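Local coordinates for CELL WALL surface anchor family protein (PDB 3ZGH) that probably mediates adhesion of pneumococci to host cells by binding keratin 10 through this basic, beta-rich MSCRAMM domain, at residues L49-D54 with T168-T173; F60-T65 with Q94-L99; S89-Q94 with D180-N185; S127-T130 with G135-W138. All coordinates share one frame; numbering follows the deposited sequence.

Contact 1: residues L49-D54 with T168-T173; sequences LKVTND and TSFTFT. With ACT (acetate ion), chain D.
Strand 49-53, carrying Leu-49 and Val-51, runs nearly antiparallel (160°) to strand 170-172 with Phe-170 and Phe-172, and an axis separation of 10.8 Å identifies two layers packed face to face, joined by side chains alone, as is characteristic of a beta sandwich. Leu-49 uses both branches: CD1 sits over a face of the Phe-172 ring, 4.2 Å from its centroid and 10° off the normal, a CH-pi contact, while CD2 lies 3.8 Å from Phe-172 CD2 and also leans toward Phe-170. Phe-172 has CG opposite its backbone N (chi1 175°), which stands the ring beneath that methyl. Val-51 and Phe-170 approach from opposite directions, and Val-51 CG2 stops 4.0 Å from CZ of the phenyl ring. Both rings also meet strand 57-65 edge-to-face, Phe-172 through Tyr-62 and Phe-170 through Phe-60.

At the partly exposed end, one water accepts from Asn-53 ND2 at 3.1 Å and lies 2.9 Å from Thr-168 OG1, bridging the two side chains. The chemistry implies a junction held by hydrophobic burial: branched aliphatics fit against flat rings, while amide and hydroxyl side chains, which can bond to water, suit the partly exposed end.

Contact 2: residues F60-T65 with Q94-L99; sequences FTYTVT and QTMLTL. With ACT (acetate ion), chain D.
Phe-60 and Tyr-62 of strand 57-65 reach across to Leu-97 and Met-96, two consecutive residues whose side chains both point at the opposing strand. This is possible because Met-96 and Leu-97 form a classic beta bulge opposite Tyr-136, which breaks the usual alternation of a strand. In the buried part, Leu-97 CD1 comes to 4.2 Å from Phe-60 CE1, obliquely to the ring. Met-96 crosses Tyr-62 at about a right angle; its chain bends at chi2 (-84°) and again at chi3 (-52°), bringing CE to 4.1 Å from Tyr-62 CE2. A flexible, unbranched thioether suits such a place, since it can curl to fit a ring that is itself held. Tyr-62 OH, polar at the end of an apolar contact, is satisfied by Asn-88 O and Tyr-175 N.

The other side is looser. Leu-99 CD2 comes only to 4.8 Å from Phe-60 CZ. Thr-98 lies on the other face from Leu-97, and its OG1 hydrogen-bonds to Thr-171 OG1 and lies 3.1 Å from OXT of an acetate that probably came from the crystallisation liquor.

Around this core, Phe-60 stacks on Trp-159 of strand 154-162, and Leu-97 touches the same indole. Strand 43-53 flanks Tyr-62 through Leu-49 and Tyr-47, and Trp-138 of strand 136-138 lies against both Tyr-62 and Met-96.

Contact 3: residues S89-Q94 with D180-N185; sequences SGTSTQ and DRIGIN
The amides of Gln-94 and Asn-185 meet with their planes 74° apart, so neither lies flat on the other. Asn-185 ND2 donates to Gln-94 OE1 at 3.4 Å, and an angle of 133° at the hydrogen marks the bond as weak. Within segment 180-185, and apart from the contact, Ile-184 CG1 lies over the centre of one face of the Arg-181 guanidinium, 3.6 Å above the plane.

Asn-185 is held more firmly by its surroundings than by Gln-94. Its OD1 accepts from the backbone N of both Phe-187 and Ala-176, and ND2 also donates to Pro-174 O. With those partners fixing the rotation of the amide, ND2 is also left near the glutamine, and the bond there is the weaker. Gln-94 extends beyond CG to arrive there, and its NE2 makes a weak bond of its own to Pro-174 O; the side chain is poorly ordered, in keeping with these weak bonds.

Farther out, Ile-182 sits in the type I turn from Arg-181 to Ile-184 and projects toward the other loop. Its CD1 comes 3.6 Å from Thr-93 OG1, the two side chains crossing obliquely, and is 4.5 Å from Thr-91 CG2. Thr-93 thus meets the isoleucine with its hydroxyl oxygen, whereas Thr-91 comes near with its methyl. Thr-93 OG1 donates weakly to Thr-91 OG1 (3.1 Å).

Weak polar contact and thin apolar contact together imply two surface loops that are lightly joined, with the asparagine, held by several bonds, as the more firmly placed of the two amides.

Contact 4: residues S127-T130 with G135-W138; sequences STMT and GYTW
Thr-130 and Thr-137 form the hydrogen-bonded pair of this antiparallel hairpin. Thr-130 N donates to Thr-137 O at 2.9 Å, with 164° at the hydrogen, and Thr-137 N returns the bond to Thr-130 O at 3.0 Å (155°). Next to it Met-129 and Trp-138 form a non-hydrogen-bonded pair, and here Met-129 CA lies 3.3 Å from Thr-137 O as a CA-H...O contact.

Packing follows on the face of Met-129 and Trp-138. The two side chains run side by side, and Met-129 CE touches Trp-138 CE3 at 4.0 Å. The sulfur makes two oblique Met-aromatic contacts: SD is 5.2 Å from the centroid of the Tyr-136 ring and 5.4 Å from that of the Trp-138 six-membered ring. SD also packs 3.7 Å from Tyr-136 CB. A bend at chi2 (-127°) sets the methionine tip there, and its soft sulfur suits a place between two rings. At the far end Ser-127 CB lies 3.6 Å from Trp-138 CD1; serine fits because it is small, while its OG bonds to Asn-111 ND2 and Asn-140 O.

Strand 136-138 is one edge strand of the seven-stranded sheet, and the Tyr-136 side chain touches Leu-99 of strand 97-99. Strand 109-114 supplies Val-109 against Met-129 and Trp-138, and Trp-159 of strand 154-162 meets the Trp-138 ring.

Contacts 1 and 2 are the buried pair, joining strands 43-53 and 57-65, neighbours in the large sheet, to strands 170-172 and 97-99, neighbours in the small one; both rely on side chains across the interface between the sheets. Contact 4 is partly buried and differs in kind, since it lies within the large sheet and rests on backbone bonds. Through the backbone of Tyr-136, which bonds to Met-96 and Leu-97, it links the edges of the two sheets. Contact 3, a surface meeting of loops, shares Gln-94 with contact 2 and is held by one weak hydrogen bond and marginal packing. Contacts 1 and 2 are thus mainly apolar and contact 3 more polar, with a water at the partly exposed end of contact 1.

Contact 1: residues L49-D54 with T168-T173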
loop_
_atom_site.group_PDB
_atom_site.type_symbol
_atom_site.label_atom_id
_atom_site.label_comp_id
_atom_site.label_asym_id
_atom_site.label_seq_id
_atom_site.Cartn_x
_atom_site.Cartn_y
_atom_site.Cartn_z
ATOM N N LEU A 49 5.774 1.610 1.679
ATOM C CA LEU A 49 4.871 1.891 2.776
ATOM C C LEU A 49 5.591 2.890 3.689
ATOM O O LEU A 49 6.676 2.581 4.250
ATOM C CB LEU A 49 4.530 0.616 3.543
ATOM C CG LEU A 49 3.565 0.865 4.707
ATOM C CD1 LEU A 49 2.132 1.055 4.210
ATOM C CD2 LEU A 49 3.639 -0.283 5.723
ATOM N N LYS A 50 5.022 4.088 3.799
ATOM C CA LYS A 50 5.547 5.093 4.696
ATOM C C LYS A 50 4.630 5.145 5.917
ATOM O O LYS A 50 3.412 5.224 5.762
ATOM C CB LYS A 50 5.566 6.437 3.974
ATOM C CG LYS A 50 6.048 7.626 4.844
ATOM C CD LYS A 50 6.031 8.912 3.987
ATOM C CE LYS A 50 6.230 10.166 4.840
ATOM N NZ LYS A 50 5.868 11.438 4.106
ATOM N N VAL A 51 5.202 5.070 7.122
ATOM C CA VAL A 51 4.420 5.127 8.345
ATOM C C VAL A 51 5.008 6.198 9.297
ATOM O O VAL A 51 6.205 6.152 9.674
ATOM C CB VAL A 51 4.448 3.762 9.057
ATOM C CG1 VAL A 51 3.488 3.752 10.262
ATOM C CG2 VAL A 51 4.090 2.626 8.042
ATOM N N THR A 52 4.169 7.177 9.630
ATOM C CA THR A 52 4.556 8.285 10.490
ATOM C C THR A 52 3.760 8.176 11.782
ATOM O O THR A 52 2.552 7.996 11.766
ATOM C CB THR A 52 4.235 9.627 9.822
ATOM O OG1 THR A 52 5.054 9.773 8.656
ATOM C CG2 THR A 52 4.555 10.802 10.752
ATOM N N ASN A 53 4.464 8.283 12.895
ATOM C CA ASN A 53 3.893 8.309 14.218
ATOM C C ASN A 53 4.167 9.709 14.761
ATOM O O ASN A 53 5.350 10.091 14.961
ATOM C CB ASN A 53 4.589 7.244 15.034
ATOM C CG ASN A 53 4.155 7.221 16.484
ATOM O OD1 ASN A 53 3.678 8.213 17.026
ATOM N ND2 ASN A 53 4.386 6.082 17.137
ATOM N N ASP A 54 3.110 10.500 14.958
ATOM C CA ASP A 54 3.283 11.835 15.541
ATOM C C ASP A 54 2.832 11.867 16.988
ATOM O O ASP A 54 2.657 12.940 17.549
ATOM C CB ASP A 54 2.518 12.881 14.748
ATOM C CG ASP A 54 1.007 12.642 14.756
ATOM O OD1 ASP A 54 0.523 11.874 15.607
ATOM O OD2 ASP A 54 0.301 13.217 13.904
ATOM N N THR A 168 1.736 0.058 19.899
ATOM C CA THR A 168 1.442 0.557 18.571
ATOM C C THR A 168 2.015 -0.372 17.495
ATOM O O THR A 168 2.310 0.078 16.379
ATOM C CB THR A 168 2.048 1.955 18.360
ATOM O OG1 THR A 168 3.430 1.914 18.723
ATOM C CG2 THR A 168 1.342 2.979 19.252
ATOM N N SER A 169 2.159 -1.653 17.813
ATOM C CA SER A 169 2.629 -2.618 16.825
ATOM C C SER A 169 1.612 -2.789 15.679
ATOM O O SER A 169 0.425 -2.474 15.828
ATOM C CB SER A 169 2.936 -3.960 17.492
ATOM O OG SER A 169 1.775 -4.566 18.043
ATOM N N PHE A 170 2.075 -3.276 14.529
ATOM C CA PHE A 170 1.170 -3.579 13.433
ATOM C C PHE A 170 1.902 -4.534 12.491
ATOM O O PHE A 170 3.136 -4.684 12.568
ATOM C CB PHE A 170 0.745 -2.284 12.697
ATOM C CG PHE A 170 1.868 -1.608 11.964
ATOM C CD1 PHE A 170 2.210 -1.995 10.665
ATOM C CD2 PHE A 170 2.595 -0.588 12.571
ATOM C CE1 PHE A 170 3.278 -1.384 10.012
ATOM C CE2 PHE A 170 3.666 0.023 11.923
ATOM C CZ PHE A 170 4.007 -0.372 10.651
ATOM N N THR A 171 1.157 -5.196 11.624
ATOM C CA THR A 171 1.783 -5.845 10.483
ATOM C C THR A 171 0.994 -5.428 9.245
ATOM O O THR A 171 -0.223 -5.287 9.304
ATOM C CB THR A 171 1.784 -7.385 10.572
ATOM O OG1 THR A 171 0.481 -7.860 10.277
ATOM C CG2 THR A 171 2.227 -7.881 11.943
ATOM N N PHE A 172 1.689 -5.230 8.132
ATOM C CA PHE A 172 1.044 -4.874 6.883
ATOM C C PHE A 172 1.514 -5.856 5.796
ATOM O O PHE A 172 2.716 -6.133 5.682
ATOM C CB PHE A 172 1.380 -3.428 6.503
ATOM C CG PHE A 172 0.844 -3.026 5.162
ATOM C CD1 PHE A 172 -0.477 -2.615 5.030
ATOM C CD2 PHE A 172 1.645 -3.099 4.029
ATOM C CE1 PHE A 172 -0.988 -2.278 3.812
ATOM C CE2 PHE A 172 1.131 -2.744 2.797
ATOM C CZ PHE A 172 -0.191 -2.339 2.686
ATOM N N THR A 173 0.561 -6.371 5.015
ATOM C CA THR A 173 0.850 -7.319 3.945
ATOM C C THR A 173 0.499 -6.688 2.591
ATOM O O THR A 173 -0.671 -6.420 2.291
ATOM C CB THR A 173 0.049 -8.622 4.126
ATOM O OG1 THR A 173 0.328 -9.170 5.418
ATOM C CG2 THR A 173 0.421 -9.657 3.041
HETATM C C ACT D . 0.675 -6.894 15.709
HETATM O O ACT D . 0.415 -6.999 16.934
HETATM O OXT ACT D . -0.310 -6.695 14.957
HETATM C CH3 ACT D . 2.088 -7.007 15.187
HETATM O O HOH W 1 4.462 4.446 19.821
#

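Contact 2: residues F60-T65 with Q94-L99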
loop_
_atom_site.group_PDB
_atom_site.type_symbol
_atom_site.label_atom_id
_atom_site.label_comp_id
_atom_site.label_asym_id
_atom_site.label_seq_id
_atom_site.Cartn_x
_atom_site.Cartn_y
_atom_site.Cartn_z
ATOM N N PHE A 60 -0.404 6.103 7.459
ATOM C CA PHE A 60 0.116 5.119 6.520
ATOM C C PHE A 60 -0.062 5.643 5.092
ATOM O O PHE A 60 -1.160 6.130 4.738
ATOM C CB PHE A 60 -0.689 3.814 6.648
ATOM C CG PHE A 60 -0.432 3.025 7.901
ATOM C CD1 PHE A 60 0.424 1.940 7.882
ATOM C CD2 PHE A 60 -1.083 3.335 9.094
ATOM C CE1 PHE A 60 0.659 1.182 9.055
ATOM C CE2 PHE A 60 -0.900 2.562 10.232
ATOM C CZ PHE A 60 -0.005 1.501 10.219
ATOM N N THR A 61 0.977 5.517 4.260
ATOM C CA THR A 61 0.886 5.843 2.832
ATOM C C THR A 61 1.510 4.668 2.067
ATOM O O THR A 61 2.710 4.379 2.200
ATOM C CB THR A 61 1.618 7.158 2.469
ATOM O OG1 THR A 61 1.133 8.225 3.288
ATOM C CG2 THR A 61 1.373 7.549 0.980
ATOM N N TYR A 62 0.675 3.997 1.286
ATOM C CA TYR A 62 1.012 2.756 0.619
ATOM C C TYR A 62 0.901 2.908 -0.887
ATOM O O TYR A 62 -0.173 3.226 -1.384
ATOM C CB TYR A 62 0.007 1.714 1.110
ATOM C CG TYR A 62 -0.079 0.433 0.314
ATOM C CD1 TYR A 62 1.042 -0.331 0.054
ATOM C CD2 TYR A 62 -1.319 -0.045 -0.123
ATOM C CE1 TYR A 62 0.939 -1.529 -0.657
ATOM C CE2 TYR A 62 -1.426 -1.208 -0.813
ATOM C CZ TYR A 62 -0.307 -1.944 -1.080
ATOM O OH TYR A 62 -0.477 -3.113 -1.763
ATOM N N THR A 63 1.982 2.653 -1.610
ATOM C CA THR A 63 2.038 2.880 -3.051
ATOM C C THR A 63 2.496 1.603 -3.736
ATOM O O THR A 63 3.466 0.992 -3.296
ATOM C CB THR A 63 3.032 4.001 -3.422
ATOM O OG1 THR A 63 2.612 5.222 -2.839
ATOM C CG2 THR A 63 3.127 4.209 -4.953
ATOM N N VAL A 64 1.795 1.204 -4.791
ATOM C CA VAL A 64 2.246 0.116 -5.648
ATOM C C VAL A 64 2.612 0.730 -6.993
ATOM O O VAL A 64 1.877 1.564 -7.509
ATOM C CB VAL A 64 1.133 -0.933 -5.801
ATOM C CG1 VAL A 64 1.425 -1.908 -6.972
ATOM C CG2 VAL A 64 0.972 -1.691 -4.492
ATOM N N THR A 65 3.754 0.349 -7.552
ATOM C CA THR A 65 4.261 0.996 -8.749
ATOM C C THR A 65 5.278 0.112 -9.466
ATOM O O THR A 65 5.903 -0.761 -8.842
ATOM C CB THR A 65 4.941 2.344 -8.385
ATOM O OG1 THR A 65 5.523 2.927 -9.556
ATOM C CG2 THR A 65 6.023 2.180 -7.302
ATOM N N GLN A 94 -7.261 -11.571 1.437
ATOM C CA GLN A 94 -6.252 -11.567 2.484
ATOM C C GLN A 94 -6.364 -10.344 3.375
ATOM O O GLN A 94 -6.600 -9.227 2.908
ATOM C CB GLN A 94 -4.828 -11.628 1.896
ATOM C CG GLN A 94 -4.331 -10.310 1.330
ATOM C CD GLN A 94 -2.844 -10.331 0.989
ATOM O OE1 GLN A 94 -2.288 -11.370 0.601
ATOM N NE2 GLN A 94 -2.187 -9.169 1.141
ATOM N N THR A 95 -6.171 -10.568 4.662
ATOM C CA THR A 95 -5.971 -9.470 5.594
ATOM C C THR A 95 -4.811 -8.608 5.126
ATOM O O THR A 95 -3.760 -9.132 4.797
ATOM C CB THR A 95 -5.674 -10.014 6.977
ATOM O OG1 THR A 95 -6.777 -10.822 7.388
ATOM C CG2 THR A 95 -5.465 -8.858 7.975
ATOM N N MET A 96 -4.993 -7.289 5.080
ATOM C CA MET A 96 -3.909 -6.382 4.716
ATOM C C MET A 96 -3.174 -5.832 5.942
ATOM O O MET A 96 -2.015 -5.456 5.844
ATOM C CB MET A 96 -4.439 -5.154 3.965
ATOM C CG MET A 96 -5.263 -5.440 2.735
ATOM S SD MET A 96 -4.321 -5.730 1.235
ATOM C CE MET A 96 -3.213 -4.295 1.115
ATOM N N LEU A 97 -3.880 -5.702 7.058
ATOM C CA LEU A 97 -3.374 -4.907 8.182
ATOM C C LEU A 97 -3.845 -5.512 9.504
ATOM O O LEU A 97 -5.021 -5.796 9.679
ATOM C CB LEU A 97 -3.853 -3.468 8.044
ATOM C CG LEU A 97 -3.428 -2.501 9.164
ATOM C CD1 LEU A 97 -1.962 -2.142 9.037
ATOM C CD2 LEU A 97 -4.298 -1.270 9.087
ATOM N N THR A 98 -2.921 -5.747 10.422
ATOM C CA THR A 98 -3.316 -6.146 11.776
ATOM C C THR A 98 -2.745 -5.066 12.681
ATOM O O THR A 98 -1.714 -4.451 12.350
ATOM C CB THR A 98 -2.772 -7.519 12.181
ATOM O OG1 THR A 98 -1.342 -7.478 12.159
ATOM C CG2 THR A 98 -3.260 -8.599 11.229
ATOM N N LEU A 99 -3.434 -4.791 13.787
ATOM C CA LEU A 99 -3.111 -3.628 14.616
ATOM C C LEU A 99 -2.946 -4.043 16.068
ATOM O O LEU A 99 -3.702 -4.883 16.572
ATOM C CB LEU A 99 -4.233 -2.597 14.516
ATOM C CG LEU A 99 -4.424 -1.961 13.137
ATOM C CD1 LEU A 99 -5.566 -0.970 13.202
ATOM C CD2 LEU A 99 -3.135 -1.271 12.663
HETATM C C ACT D . 0.675 -6.894 15.709
HETATM O O ACT D . 0.415 -6.999 16.934
HETATM O OXT ACT D . -0.310 -6.695 14.957
HETATM C CH3 ACT D . 2.088 -7.007 15.187
#

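Contact 3: residues S89-Q94 with D180-N185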
loop_
_atom_site.group_PDB
_atom_site.type_symbol
_atom_site.label_atom_id
_atom_site.label_comp_id
_atom_site.label_asym_id
_atom_site.label_seq_id
_atom_site.Cartn_x
_atom_site.Cartn_y
_atom_site.Cartn_z
ATOM N N SER A 89 -5.137 -3.829 -3.430
ATOM C CA SER A 89 -5.687 -4.413 -2.216
ATOM C C SER A 89 -6.420 -5.686 -2.540
ATOM O O SER A 89 -7.003 -5.798 -3.609
ATOM C CB SER A 89 -6.628 -3.440 -1.504
ATOM O OG SER A 89 -7.640 -3.012 -2.387
ATOM N N GLY A 90 -6.369 -6.656 -1.638
ATOM C CA GLY A 90 -7.127 -7.884 -1.842
ATOM C C GLY A 90 -8.590 -7.769 -1.421
ATOM O O GLY A 90 -9.016 -6.777 -0.844
ATOM N N THR A 91 -9.392 -8.778 -1.719
ATOM C CA THR A 91 -10.739 -8.812 -1.158
ATOM C C THR A 91 -10.653 -9.229 0.315
ATOM O O THR A 91 -9.728 -8.871 1.043
ATOM C CB THR A 91 -11.598 -9.830 -1.903
ATOM O OG1 THR A 91 -11.098 -11.153 -1.658
ATOM C CG2 THR A 91 -11.585 -9.544 -3.404
ATOM N N SER A 92 -11.588 -10.040 0.767
ATOM C CA SER A 92 -11.259 -10.884 1.897
ATOM C C SER A 92 -10.511 -12.106 1.331
ATOM O O SER A 92 -10.660 -13.239 1.799
ATOM C CB SER A 92 -12.500 -11.217 2.699
ATOM O OG SER A 92 -12.978 -10.025 3.302
ATOM N N THR A 93 -9.738 -11.824 0.275
ATOM C CA THR A 93 -8.657 -12.663 -0.234
ATOM C C THR A 93 -7.443 -12.663 0.699
ATOM O O THR A 93 -6.665 -13.625 0.732
ATOM C CB THR A 93 -8.183 -12.135 -1.606
ATOM O OG1 THR A 93 -8.799 -12.904 -2.656
ATOM C CG2 THR A 93 -6.653 -12.189 -1.736
ATOM N N GLN A 94 -7.261 -11.571 1.437
ATOM C CA GLN A 94 -6.252 -11.567 2.484
ATOM C C GLN A 94 -6.364 -10.344 3.375
ATOM O O GLN A 94 -6.600 -9.227 2.908
ATOM C CB GLN A 94 -4.828 -11.628 1.896
ATOM C CG GLN A 94 -4.331 -10.310 1.330
ATOM C CD GLN A 94 -2.844 -10.331 0.989
ATOM O OE1 GLN A 94 -2.288 -11.370 0.601
ATOM N NE2 GLN A 94 -2.187 -9.169 1.141
ATOM N N ASP A 180 -8.519 -9.074 -13.379
ATOM C CA ASP A 180 -9.247 -10.306 -13.694
ATOM C C ASP A 180 -8.689 -11.560 -13.010
ATOM O O ASP A 180 -9.096 -12.675 -13.340
ATOM C CB ASP A 180 -9.329 -10.535 -15.223
ATOM C CG ASP A 180 -7.952 -10.661 -15.884
ATOM O OD1 ASP A 180 -6.938 -10.188 -15.319
ATOM O OD2 ASP A 180 -7.882 -11.223 -17.001
ATOM N N ARG A 181 -7.773 -11.401 -12.056
ATOM C CA ARG A 181 -7.228 -12.559 -11.345
ATOM C C ARG A 181 -6.799 -12.168 -9.917
ATOM O O ARG A 181 -5.614 -12.155 -9.580
ATOM C CB ARG A 181 -6.061 -13.153 -12.141
ATOM C CG ARG A 181 -5.583 -14.501 -11.647
ATOM C CD ARG A 181 -6.547 -15.629 -11.998
ATOM N NE ARG A 181 -6.362 -16.782 -11.112
ATOM C CZ ARG A 181 -5.471 -17.755 -11.303
ATOM N NH1 ARG A 181 -5.389 -18.753 -10.429
ATOM N NH2 ARG A 181 -4.663 -17.745 -12.360
ATOM N N ILE A 182 -7.780 -11.842 -9.087
ATOM C CA ILE A 182 -7.499 -11.299 -7.767
ATOM C C ILE A 182 -6.858 -12.330 -6.818
ATOM O O ILE A 182 -6.271 -11.961 -5.814
ATOM C CB ILE A 182 -8.751 -10.613 -7.154
ATOM C CG1 ILE A 182 -9.975 -11.536 -7.102
ATOM C CG2 ILE A 182 -9.134 -9.428 -7.993
ATOM C CD1 ILE A 182 -9.883 -12.651 -6.103
ATOM N N GLY A 183 -6.910 -13.609 -7.170
ATOM C CA GLY A 183 -6.318 -14.638 -6.328
ATOM C C GLY A 183 -4.801 -14.801 -6.427
ATOM O O GLY A 183 -4.211 -15.581 -5.675
ATOM N N ILE A 184 -4.172 -14.094 -7.364
ATOM C CA ILE A 184 -2.729 -14.181 -7.561
ATOM C C ILE A 184 -2.096 -12.849 -7.127
ATOM O O ILE A 184 -2.101 -11.862 -7.879
ATOM C CB ILE A 184 -2.365 -14.464 -9.042
ATOM C CG1 ILE A 184 -3.079 -15.725 -9.570
ATOM C CG2 ILE A 184 -0.860 -14.590 -9.220
ATOM C CD1 ILE A 184 -2.853 -16.978 -8.757
ATOM N N ASN A 185 -1.583 -12.824 -5.901
ATOM C CA ASN A 185 -0.866 -11.667 -5.386
ATOM C C ASN A 185 0.551 -11.664 -5.934
ATOM O O ASN A 185 1.315 -12.608 -5.697
ATOM C CB ASN A 185 -0.837 -11.724 -3.857
ATOM C CG ASN A 185 -0.145 -10.547 -3.248
ATOM O OD1 ASN A 185 0.324 -9.642 -3.947
ATOM N ND2 ASN A 185 -0.094 -10.527 -1.919
#

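Contact 4: residues S127-T130 with G135-W138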
loop_
_atom_site.group_PDB
_atom_site.type_symbol
_atom_site.label_atom_id
_atom_site.label_comp_id
_atom_site.label_asym_id
_atom_site.label_seq_id
_atom_site.Cartn_x
_atom_site.Cartn_y
_atom_site.Cartn_z
ATOM N N SER A 127 -12.132 4.334 0.313
ATOM C CA SER A 127 -12.615 3.014 0.700
ATOM C C SER A 127 -12.861 2.933 2.191
ATOM O O SER A 127 -12.280 3.698 2.970
ATOM C CB SER A 127 -11.574 1.959 0.337
ATOM O OG SER A 127 -11.235 2.040 -1.039
ATOM N N THR A 128 -13.672 1.965 2.599
ATOM C CA THR A 128 -13.958 1.749 4.014
ATOM C C THR A 128 -13.266 0.468 4.486
ATOM O O THR A 128 -13.355 -0.571 3.849
ATOM C CB THR A 128 -15.488 1.657 4.251
ATOM O OG1 THR A 128 -16.104 2.892 3.858
ATOM C CG2 THR A 128 -15.798 1.361 5.720
ATOM N N MET A 129 -12.521 0.551 5.577
ATOM C CA MET A 129 -11.916 -0.648 6.154
ATOM C C MET A 129 -12.942 -1.474 6.906
ATOM O O MET A 129 -13.805 -0.932 7.591
ATOM C CB MET A 129 -10.798 -0.273 7.101
ATOM C CG MET A 129 -9.575 0.224 6.400
ATOM S SD MET A 129 -8.128 -0.671 6.935
ATOM C CE MET A 129 -6.888 0.583 6.581
ATOM N N THR A 130 -12.839 -2.788 6.782
ATOM C CA THR A 130 -13.680 -3.696 7.559
ATOM C C THR A 130 -12.785 -4.789 8.117
ATOM O O THR A 130 -11.693 -5.023 7.618
ATOM C CB THR A 130 -14.782 -4.381 6.694
ATOM O OG1 THR A 130 -14.172 -5.105 5.619
ATOM C CG2 THR A 130 -15.752 -3.362 6.121
ATOM N N GLY A 135 -7.521 -8.974 11.542
ATOM C CA GLY A 135 -7.188 -7.618 11.150
ATOM C C GLY A 135 -8.209 -7.026 10.197
ATOM O O GLY A 135 -9.406 -7.281 10.325
ATOM N N TYR A 136 -7.721 -6.239 9.243
ATOM C CA TYR A 136 -8.561 -5.411 8.387
ATOM C C TYR A 136 -8.219 -5.608 6.904
ATOM O O TYR A 136 -7.055 -5.888 6.544
ATOM C CB TYR A 136 -8.345 -3.922 8.733
ATOM C CG TYR A 136 -8.740 -3.522 10.133
ATOM C CD1 TYR A 136 -10.007 -3.013 10.402
ATOM C CD2 TYR A 136 -7.857 -3.661 11.184
ATOM C CE1 TYR A 136 -10.394 -2.667 11.683
ATOM C CE2 TYR A 136 -8.226 -3.303 12.487
ATOM C CZ TYR A 136 -9.497 -2.810 12.723
ATOM O OH TYR A 136 -9.872 -2.449 14.003
ATOM N N THR A 137 -9.216 -5.420 6.045
ATOM C CA THR A 137 -8.965 -5.153 4.625
ATOM C C THR A 137 -9.851 -3.986 4.232
ATOM O O THR A 137 -10.611 -3.478 5.052
ATOM C CB THR A 137 -9.343 -6.342 3.713
ATOM O OG1 THR A 137 -9.062 -7.577 4.373
ATOM C CG2 THR A 137 -8.567 -6.297 2.405
ATOM N N TRP A 138 -9.776 -3.558 2.981
ATOM C CA TRP A 138 -10.725 -2.585 2.496
ATOM C C TRP A 138 -11.293 -2.969 1.133
ATOM O O TRP A 138 -10.719 -3.795 0.418
ATOM C CB TRP A 138 -10.115 -1.185 2.500
ATOM C CG TRP A 138 -8.937 -0.936 1.561
ATOM C CD1 TRP A 138 -8.994 -0.541 0.247
ATOM C CD2 TRP A 138 -7.541 -1.014 1.888
ATOM N NE1 TRP A 138 -7.718 -0.367 -0.253
ATOM C CE2 TRP A 138 -6.814 -0.658 0.742
ATOM C CE3 TRP A 138 -6.838 -1.350 3.058
ATOM C CZ2 TRP A 138 -5.423 -0.638 0.714
ATOM C CZ3 TRP A 138 -5.465 -1.328 3.035
ATOM C CH2 TRP A 138 -4.764 -0.971 1.879
#